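Local coordinates for ficolin-3 (Homo sapiens, PDB 2J5Z), which binds sugars such as galactose through a fibrinogen-like domain and probably serves as a recognition lectin of innate immunity, at residues 67-72 with 158-163; 173-178 with 184-189. All coordinates share one frame; numbering follows the deposited sequence.

Contact 1 (67-72 with 158-163); sequences RSWSSY and ADHDSS. With CA (calcium ion), chain D.
Trp69 and His160 meet as an offset edge-to-face pair, with Ala158 beside them. In chain order, Arg67 comes first and turns to another subunit: its NH1 forms a salt bridge with Asp46 of the second subunit. Ser68 is the N-cap of the helix that follows. Its OG accepts a weak capping bond from the backbone N of Ser71.

Trp69 carries the contact. Its CG stands anti to the backbone N (chi1 -176°), which sends the indole out toward the loop 158-163. The methyl CB of Ala158 lies 3.6 Å from CE3 of Trp69. The imidazole edge of His160 points at a face of the six-membered ring, with CD2 of His160 3.9 Å from CZ3 of Trp69. The two ring planes stand at 74°. The indole NE1 is bound by Glu125, and His128 stacks on the ring of His160.

The same loop builds a calcium site. Asp159, just before His160, binds the ion through both carboxylate oxygens; Asp161, just after it, binds through OD1, and Ser163 through its backbone O. Ser165 O and two waters complete the shell. Two consecutive Asx turns shape it. Asp161 N donates to Asp159 OD1 over 3.1 Å, nearly along the C-O axis. Ser163 N reaches Asp161 OD1 over 2.9 Å, from above the carboxylate plane. Each of these oxygens therefore holds both the metal and the chain.

Overall, the start of helix 69-74 rests at the surface against the calcium loop, which runs between strand 131-133 and helix 167-171.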
ATOM      1  N   ARG A  67      16.984   7.698  14.700  1.00 20.33           N
ATOM      2  CA  ARG A  67      17.931   7.659  13.600  1.00 21.12           C
ATOM      3  C   ARG A  67      18.824   8.882  13.539  1.00 21.04           C
ATOM      4  O   ARG A  67      18.569   9.901  14.193  1.00 21.36           O
ATOM      5  CB  ARG A  67      17.192   7.520  12.268  1.00 22.00           C
ATOM      6  CG  ARG A  67      16.169   6.412  12.231  1.00 24.73           C
ATOM      7  CD  ARG A  67      16.739   5.125  11.661  1.00 28.70           C
ATOM      8  NE  ARG A  67      15.644   4.218  11.335  1.00 31.69           N
ATOM      9  CZ  ARG A  67      15.332   3.788  10.120  1.00 31.49           C
ATOM     10  NH1 ARG A  67      16.059   4.138   9.058  1.00 31.92           N
ATOM     11  NH2 ARG A  67      14.299   2.967   9.980  1.00 31.68           N
ATOM     12  N   SER A  68      19.848   8.776  12.704  1.00 19.34           N
ATOM     13  CA  SER A  68      20.943   9.717  12.658  1.00 19.63           C
ATOM     14  C   SER A  68      20.614  10.917  11.795  1.00 18.16           C
ATOM     15  O   SER A  68      19.604  10.930  11.084  1.00 16.88           O
ATOM     16  CB  SER A  68      22.155   9.035  12.057  1.00 19.71           C
ATOM     17  OG  SER A  68      21.878   8.712  10.705  1.00 21.22           O
ATOM     18  N   TRP A  69      21.503  11.903  11.851  1.00 17.19           N
ATOM     19  CA  TRP A  69      21.387  13.115  11.054  1.00 16.44           C
ATOM     20  C   TRP A  69      21.160  12.794   9.587  1.00 16.80           C
ATOM     21  O   TRP A  69      20.264  13.369   8.949  1.00 15.90           O
ATOM     22  CB  TRP A  69      22.654  13.974  11.217  1.00 15.78           C
ATOM     23  CG  TRP A  69      22.559  15.257  10.499  1.00 16.52           C
ATOM     24  CD1 TRP A  69      23.081  15.558   9.280  1.00 14.54           C
ATOM     25  CD2 TRP A  69      21.873  16.423  10.948  1.00 15.23           C
ATOM     26  NE1 TRP A  69      22.752  16.849   8.936  1.00 16.10           N
ATOM     27  CE2 TRP A  69      22.012  17.401   9.947  1.00 15.85           C
ATOM     28  CE3 TRP A  69      21.141  16.732  12.097  1.00 15.92           C
ATOM     29  CZ2 TRP A  69      21.453  18.675  10.066  1.00 15.50           C
ATOM     30  CZ3 TRP A  69      20.593  17.999  12.212  1.00 15.83           C
ATOM     31  CH2 TRP A  69      20.748  18.947  11.210  1.00 16.80           C
ATOM     32  N   SER A  70      21.967  11.871   9.052  1.00 16.24           N
ATOM     33  CA  SER A  70      21.927  11.567   7.616  1.00 17.08           C
ATOM     34  C   SER A  70      20.619  10.913   7.221  1.00 16.15           C
ATOM     35  O   SER A  70      20.080  11.177   6.139  1.00 17.02           O
ATOM     36  CB  SER A  70      23.111  10.688   7.199  1.00 16.47           C
ATOM     37  OG  SER A  70      23.101   9.457   7.907  1.00 18.42           O
ATOM     38  N   SER A  71      20.117  10.057   8.102  1.00 16.18           N
ATOM     39  CA  SER A  71      18.819   9.413   7.930  1.00 16.33           C
ATOM     40  C   SER A  71      17.684  10.437   7.940  1.00 15.83           C
ATOM     41  O   SER A  71      16.813  10.416   7.075  1.00 14.69           O
ATOM     42  CB  SER A  71      18.595   8.380   9.033  1.00 17.61           C
ATOM     43  OG  SER A  71      19.403   7.233   8.822  1.00 19.59           O
ATOM     44  N   TYR A  72      17.700  11.344   8.911  1.00 15.18           N
ATOM     45  CA  TYR A  72      16.688  12.391   8.933  1.00 14.89           C
ATOM     46  C   TYR A  72      16.823  13.321   7.744  1.00 14.60           C
ATOM     47  O   TYR A  72      15.825  13.849   7.249  1.00 14.56           O
ATOM     48  CB  TYR A  72      16.683  13.152  10.271  1.00 13.72           C
ATOM     49  CG  TYR A  72      15.776  12.460  11.234  1.00 12.95           C
ATOM     50  CD1 TYR A  72      14.395  12.642  11.163  1.00 13.23           C
ATOM     51  CD2 TYR A  72      16.275  11.524  12.141  1.00 13.77           C
ATOM     52  CE1 TYR A  72      13.544  11.972  12.010  1.00 14.16           C
ATOM     53  CE2 TYR A  72      15.427  10.836  13.003  1.00 13.45           C
ATOM     54  CZ  TYR A  72      14.050  11.062  12.912  1.00 15.10           C
ATOM     55  OH  TYR A  72      13.158  10.419  13.740  1.00 15.45           O
ATOM     56  N   ALA A 158      24.124  14.610  16.258  1.00 24.06           N
ATOM     57  CA  ALA A 158      24.246  16.015  15.892  1.00 23.54           C
ATOM     58  C   ALA A 158      23.515  16.888  16.906  1.00 23.98           C
ATOM     59  O   ALA A 158      22.355  17.259  16.701  1.00 22.32           O
ATOM     60  CB  ALA A 158      23.731  16.251  14.481  1.00 23.68           C
ATOM     61  N   ASP A 159      24.208  17.203  18.006  1.00 23.89           N
ATOM     62  CA  ASP A 159      23.613  17.959  19.113  1.00 24.31           C
ATOM     63  C   ASP A 159      23.656  19.462  18.856  1.00 23.72           C
ATOM     64  O   ASP A 159      24.725  20.074  18.840  1.00 24.15           O
ATOM     65  CB  ASP A 159      24.314  17.613  20.435  1.00 24.34           C
ATOM     66  CG  ASP A 159      23.650  18.254  21.660  1.00 25.91           C
ATOM     67  OD1 ASP A 159      22.766  19.131  21.511  1.00 24.44           O
ATOM     68  OD2 ASP A 159      24.025  17.883  22.800  1.00 24.37           O
ATOM     69  N   HIS A 160      22.482  20.052  18.648  1.00 23.17           N
ATOM     70  CA  HIS A 160      22.380  21.479  18.359  1.00 22.47           C
ATOM     71  C   HIS A 160      21.435  22.173  19.325  1.00 21.89           C
ATOM     72  O   HIS A 160      21.092  23.333  19.124  1.00 21.34           O
ATOM     73  CB  HIS A 160      21.867  21.706  16.931  1.00 22.45           C
ATOM     74  CG  HIS A 160      22.683  21.029  15.873  1.00 24.25           C
ATOM     75  ND1 HIS A 160      24.011  21.328  15.652  1.00 24.78           N
ATOM     76  CD2 HIS A 160      22.356  20.075  14.967  1.00 23.28           C
ATOM     77  CE1 HIS A 160      24.468  20.586  14.658  1.00 24.97           C
ATOM     78  NE2 HIS A 160      23.482  19.819  14.223  1.00 24.56           N
ATOM     79  N   ASP A 161      20.997  21.462  20.358  1.00 22.23           N
ATOM     80  CA  ASP A 161      19.918  21.962  21.208  1.00 22.64           C
ATOM     81  C   ASP A 161      20.430  22.972  22.243  1.00 23.11           C
ATOM     82  O   ASP A 161      21.573  23.403  22.170  1.00 23.49           O
ATOM     83  CB  ASP A 161      19.140  20.812  21.858  1.00 23.62           C
ATOM     84  CG  ASP A 161      20.002  19.951  22.762  1.00 25.03           C
ATOM     85  OD1 ASP A 161      20.894  20.503  23.448  1.00 26.18           O
ATOM     86  OD2 ASP A 161      19.784  18.721  22.789  1.00 24.29           O
ATOM     87  N   SER A 162      19.573  23.365  23.170  1.00 24.20           N
ATOM     88  CA  SER A 162      19.931  24.391  24.145  1.00 25.36           C
ATOM     89  C   SER A 162      20.148  23.762  25.519  1.00 27.17           C
ATOM     90  O   SER A 162      20.124  24.446  26.541  1.00 27.70           O
ATOM     91  CB  SER A 162      18.845  25.465  24.210  1.00 25.66           C
ATOM     92  OG  SER A 162      17.602  24.922  24.612  1.00 25.47           O
ATOM     93  N   SER A 163      20.360  22.453  25.527  1.00 27.72           N
ATOM     94  CA  SER A 163      20.551  21.700  26.762  1.00 28.78           C
ATOM     95  C   SER A 163      22.028  21.364  26.967  1.00 29.21           C
ATOM     96  O   SER A 163      22.779  21.236  25.996  1.00 28.52           O
ATOM     97  CB  SER A 163      19.722  20.414  26.710  1.00 29.15           C
ATOM     98  OG  SER A 163      19.979  19.572  27.820  1.00 30.40           O
TER
HETATM   99 CA    CA D1277      23.130  19.940  23.895  1.00 26.65          CA
HETATM  100  O   HOH W   1      23.815  21.992  22.959  1.00 29.66           O
HETATM  101  O   HOH W   2      25.421  19.925  24.662  1.00 32.20           O

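Contact 2 (173-178 with 184-189); sequences GAWWYA and NLNGRY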
ATOM      1  N   GLY A 173      14.719  10.447  20.457  1.00 21.80           N
ATOM      2  CA  GLY A 173      14.024  10.966  19.284  1.00 20.57           C
ATOM      3  C   GLY A 173      14.896  11.846  18.414  1.00 19.55           C
ATOM      4  O   GLY A 173      16.134  11.806  18.506  1.00 20.31           O
ATOM      5  N   ALA A 174      14.243  12.625  17.553  1.00 18.13           N
ATOM      6  CA  ALA A 174      14.899  13.643  16.747  1.00 16.84           C
ATOM      7  C   ALA A 174      13.875  14.758  16.570  1.00 15.94           C
ATOM      8  O   ALA A 174      12.725  14.488  16.260  1.00 14.94           O
ATOM      9  CB  ALA A 174      15.288  13.073  15.377  1.00 18.02           C
ATOM     10  N   TRP A 175      14.286  16.008  16.747  1.00 15.07           N
ATOM     11  CA  TRP A 175      13.322  17.108  16.715  1.00 14.31           C
ATOM     12  C   TRP A 175      14.095  18.398  16.842  1.00 15.09           C
ATOM     13  O   TRP A 175      15.309  18.389  17.031  1.00 15.70           O
ATOM     14  CB  TRP A 175      12.385  17.004  17.918  1.00 14.83           C
ATOM     15  CG  TRP A 175      11.001  17.623  17.829  1.00 13.71           C
ATOM     16  CD1 TRP A 175      10.498  18.647  18.611  1.00 13.31           C
ATOM     17  CD2 TRP A 175       9.925  17.204  16.988  1.00 14.62           C
ATOM     18  NE1 TRP A 175       9.190  18.890  18.287  1.00 14.11           N
ATOM     19  CE2 TRP A 175       8.808  18.023  17.294  1.00 14.37           C
ATOM     20  CE3 TRP A 175       9.793  16.219  15.997  1.00 13.36           C
ATOM     21  CZ2 TRP A 175       7.571  17.884  16.646  1.00 13.63           C
ATOM     22  CZ3 TRP A 175       8.572  16.079  15.356  1.00 13.44           C
ATOM     23  CH2 TRP A 175       7.477  16.916  15.674  1.00 14.37           C
ATOM     24  N   TRP A 176      13.370  19.506  16.773  1.00 15.30           N
ATOM     25  CA  TRP A 176      13.969  20.807  16.968  1.00 15.49           C
ATOM     26  C   TRP A 176      13.998  21.077  18.466  1.00 16.37           C
ATOM     27  O   TRP A 176      13.335  21.996  18.954  1.00 16.46           O
ATOM     28  CB  TRP A 176      13.157  21.867  16.220  1.00 14.09           C
ATOM     29  CG  TRP A 176      13.001  21.550  14.749  1.00 12.39           C
ATOM     30  CD1 TRP A 176      13.873  21.883  13.735  1.00 13.18           C
ATOM     31  CD2 TRP A 176      11.928  20.823  14.132  1.00 11.69           C
ATOM     32  NE1 TRP A 176      13.397  21.408  12.528  1.00 12.79           N
ATOM     33  CE2 TRP A 176      12.206  20.755  12.746  1.00 12.29           C
ATOM     34  CE3 TRP A 176      10.756  20.215  14.620  1.00 12.40           C
ATOM     35  CZ2 TRP A 176      11.363  20.101  11.841  1.00 11.93           C
ATOM     36  CZ3 TRP A 176       9.905  19.582  13.715  1.00 12.02           C
ATOM     37  CH2 TRP A 176      10.217  19.526  12.337  1.00 12.35           C
ATOM     38  N   TYR A 177      14.779  20.267  19.188  1.00 17.23           N
ATOM     39  CA  TYR A 177      14.770  20.298  20.658  1.00 18.22           C
ATOM     40  C   TYR A 177      15.261  21.613  21.262  1.00 19.12           C
ATOM     41  O   TYR A 177      16.168  22.263  20.743  1.00 19.09           O
ATOM     42  CB  TYR A 177      15.597  19.142  21.246  1.00 17.91           C
ATOM     43  CG  TYR A 177      15.009  17.781  20.984  1.00 17.36           C
ATOM     44  CD1 TYR A 177      13.744  17.444  21.459  1.00 16.56           C
ATOM     45  CD2 TYR A 177      15.712  16.835  20.254  1.00 17.02           C
ATOM     46  CE1 TYR A 177      13.189  16.191  21.209  1.00 17.55           C
ATOM     47  CE2 TYR A 177      15.171  15.588  20.004  1.00 16.37           C
ATOM     48  CZ  TYR A 177      13.918  15.269  20.488  1.00 16.96           C
ATOM     49  OH  TYR A 177      13.367  14.032  20.229  1.00 18.78           O
ATOM     50  N   ALA A 178      14.655  21.964  22.387  1.00 20.46           N
ATOM     51  CA  ALA A 178      15.147  23.035  23.242  1.00 21.55           C
ATOM     52  C   ALA A 178      15.826  22.349  24.439  1.00 22.24           C
ATOM     53  O   ALA A 178      16.972  21.908  24.334  1.00 22.69           O
ATOM     54  CB  ALA A 178      13.982  23.908  23.682  1.00 21.21           C
ATOM     55  N   ASN A 184       7.169  15.848  20.577  1.00 16.62           N
ATOM     56  CA  ASN A 184       8.205  14.849  20.355  1.00 16.31           C
ATOM     57  C   ASN A 184       7.644  13.738  19.469  1.00 15.93           C
ATOM     58  O   ASN A 184       7.680  12.555  19.832  1.00 16.79           O
ATOM     59  CB  ASN A 184       8.625  14.264  21.711  1.00 17.91           C
ATOM     60  CG  ASN A 184       9.845  13.389  21.625  1.00 17.35           C
ATOM     61  OD1 ASN A 184      10.834  13.724  20.943  1.00 17.07           O
ATOM     62  ND2 ASN A 184       9.812  12.259  22.361  1.00 19.23           N
ATOM     63  N   LEU A 185       7.119  14.115  18.311  1.00 14.44           N
ATOM     64  CA  LEU A 185       6.339  13.194  17.486  1.00 15.35           C
ATOM     65  C   LEU A 185       7.166  12.141  16.755  1.00 14.79           C
ATOM     66  O   LEU A 185       6.603  11.211  16.191  1.00 15.59           O
ATOM     67  CB  LEU A 185       5.457  13.953  16.488  1.00 15.23           C
ATOM     68  CG  LEU A 185       4.435  14.924  17.095  1.00 16.41           C
ATOM     69  CD1 LEU A 185       3.624  15.580  15.984  1.00 16.18           C
ATOM     70  CD2 LEU A 185       3.505  14.261  18.147  1.00 15.39           C
ATOM     71  N   ASN A 186       8.487  12.302  16.765  1.00 15.27           N
ATOM     72  CA  ASN A 186       9.400  11.304  16.202  1.00 15.78           C
ATOM     73  C   ASN A 186       9.990  10.487  17.342  1.00 17.14           C
ATOM     74  O   ASN A 186      11.055   9.874  17.205  1.00 16.78           O
ATOM     75  CB  ASN A 186      10.522  11.963  15.400  1.00 16.08           C
ATOM     76  CG  ASN A 186      10.036  12.611  14.120  1.00 15.35           C
ATOM     77  OD1 ASN A 186       8.999  12.231  13.575  1.00 17.08           O
ATOM     78  ND2 ASN A 186      10.797  13.587  13.619  1.00 16.48           N
ATOM     79  N   GLY A 187       9.292  10.491  18.473  1.00 17.61           N
ATOM     80  CA  GLY A 187       9.790   9.801  19.661  1.00 19.79           C
ATOM     81  C   GLY A 187       9.518   8.311  19.599  1.00 20.16           C
ATOM     82  O   GLY A 187       9.008   7.804  18.601  1.00 19.88           O
ATOM     83  N   ARG A 188       9.848   7.611  20.679  1.00 20.82           N
ATOM     84  CA  ARG A 188       9.719   6.157  20.728  1.00 22.52           C
ATOM     85  C   ARG A 188       8.272   5.672  20.754  1.00 22.37           C
ATOM     86  O   ARG A 188       7.446   6.157  21.524  1.00 22.65           O
ATOM     87  CB  ARG A 188      10.485   5.609  21.935  1.00 23.30           C
ATOM     88  CG  ARG A 188      10.643   4.112  21.925  1.00 25.97           C
ATOM     89  CD  ARG A 188      11.776   3.699  22.869  1.00 28.57           C
ATOM     90  NE  ARG A 188      12.150   2.308  22.669  1.00 29.51           N
ATOM     91  CZ  ARG A 188      13.006   1.656  23.441  1.00 30.50           C
ATOM     92  NH1 ARG A 188      13.579   2.277  24.464  1.00 30.08           N
ATOM     93  NH2 ARG A 188      13.284   0.383  23.187  1.00 31.29           N
ATOM     94  N   TYR A 189       7.954   4.701  19.903  1.00 22.63           N
ATOM     95  CA  TYR A 189       6.588   4.223  19.825  1.00 22.68           C
ATOM     96  C   TYR A 189       6.199   3.365  21.028  1.00 24.13           C
ATOM     97  O   TYR A 189       7.032   2.650  21.581  1.00 25.56           O
ATOM     98  CB  TYR A 189       6.333   3.437  18.531  1.00 22.26           C
ATOM     99  CG  TYR A 189       4.864   3.286  18.240  1.00 21.24           C
ATOM    100  CD1 TYR A 189       4.170   4.269  17.540  1.00 19.90           C
ATOM    101  CD2 TYR A 189       4.154   2.174  18.690  1.00 20.10           C
ATOM    102  CE1 TYR A 189       2.815   4.142  17.278  1.00 20.40           C
ATOM    103  CE2 TYR A 189       2.806   2.042  18.446  1.00 20.38           C
ATOM    104  CZ  TYR A 189       2.132   3.028  17.739  1.00 20.99           C
ATOM    105  OH  TYR A 189       0.783   2.897  17.479  1.00 21.21           O
TER
HETATM  106  O   HOH W   3      10.768  13.633  18.184  1.00 17.54           O
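Tyr177 OH donates to Asn184 OD1 across 2.6 Å, a short bond lying in the carbonyl plane. A water links the two segments further: it donates to Asn184 OD1 and to Ala174 O, at 2.9 Å from the latter, and accepts from Asn186 N. Ala174 O takes a second, weak bond from Asn186 ND2 at 3.4 Å. The other amide ends are met outside: Asn184 ND2 by Gly200 O, and Asn186 OD1 by Gln56 NE2. Gly187 N closes the type I turn by donating to Asn184 O.

Trp175 lies against this turn. Its CH2 is 3.7 Å from Leu185 CB, while Asn186 ND2 sits at the ring edge, the amide almost perpendicular to the indole. Leu185 N lies over one indole face, buried and without a hydrogen-bond partner. The opposite face is covered by Trp176 CE3.

Asn184 also touches Val171, which lines the galactose pocket, and its side chain is about 6 Å from the bound sugar. The contact is buried between helix 167-171, which Tyr177 packs on, and strand 215-220, where Met218 meets both Trp175 and Leu185. Tyr72 of helix 69-74 touches Asn186.

In the fold
Contacts 1 and 2 follow one another along the chain, and their centres are about 10 Å apart within one fibrinogen-like domain. Contact 1 lies at the surface, contact 2 in the interior. Tyr72 joins them from helix 69-74: its CE2 is 3.3 Å from Ala174 CB. At the other end, Ser162 of the calcium loop has a backbone hydrogen bond with Ala178. Helix 167-171 comes between the calcium loop and segment 173-178, and the Cys167-Cys180 disulfide ties its start to the chain beyond. Cys180 and Val171 also line the galactose pocket. The calcium loop, the buried turn and the sugar site are thus parts of one continuous region.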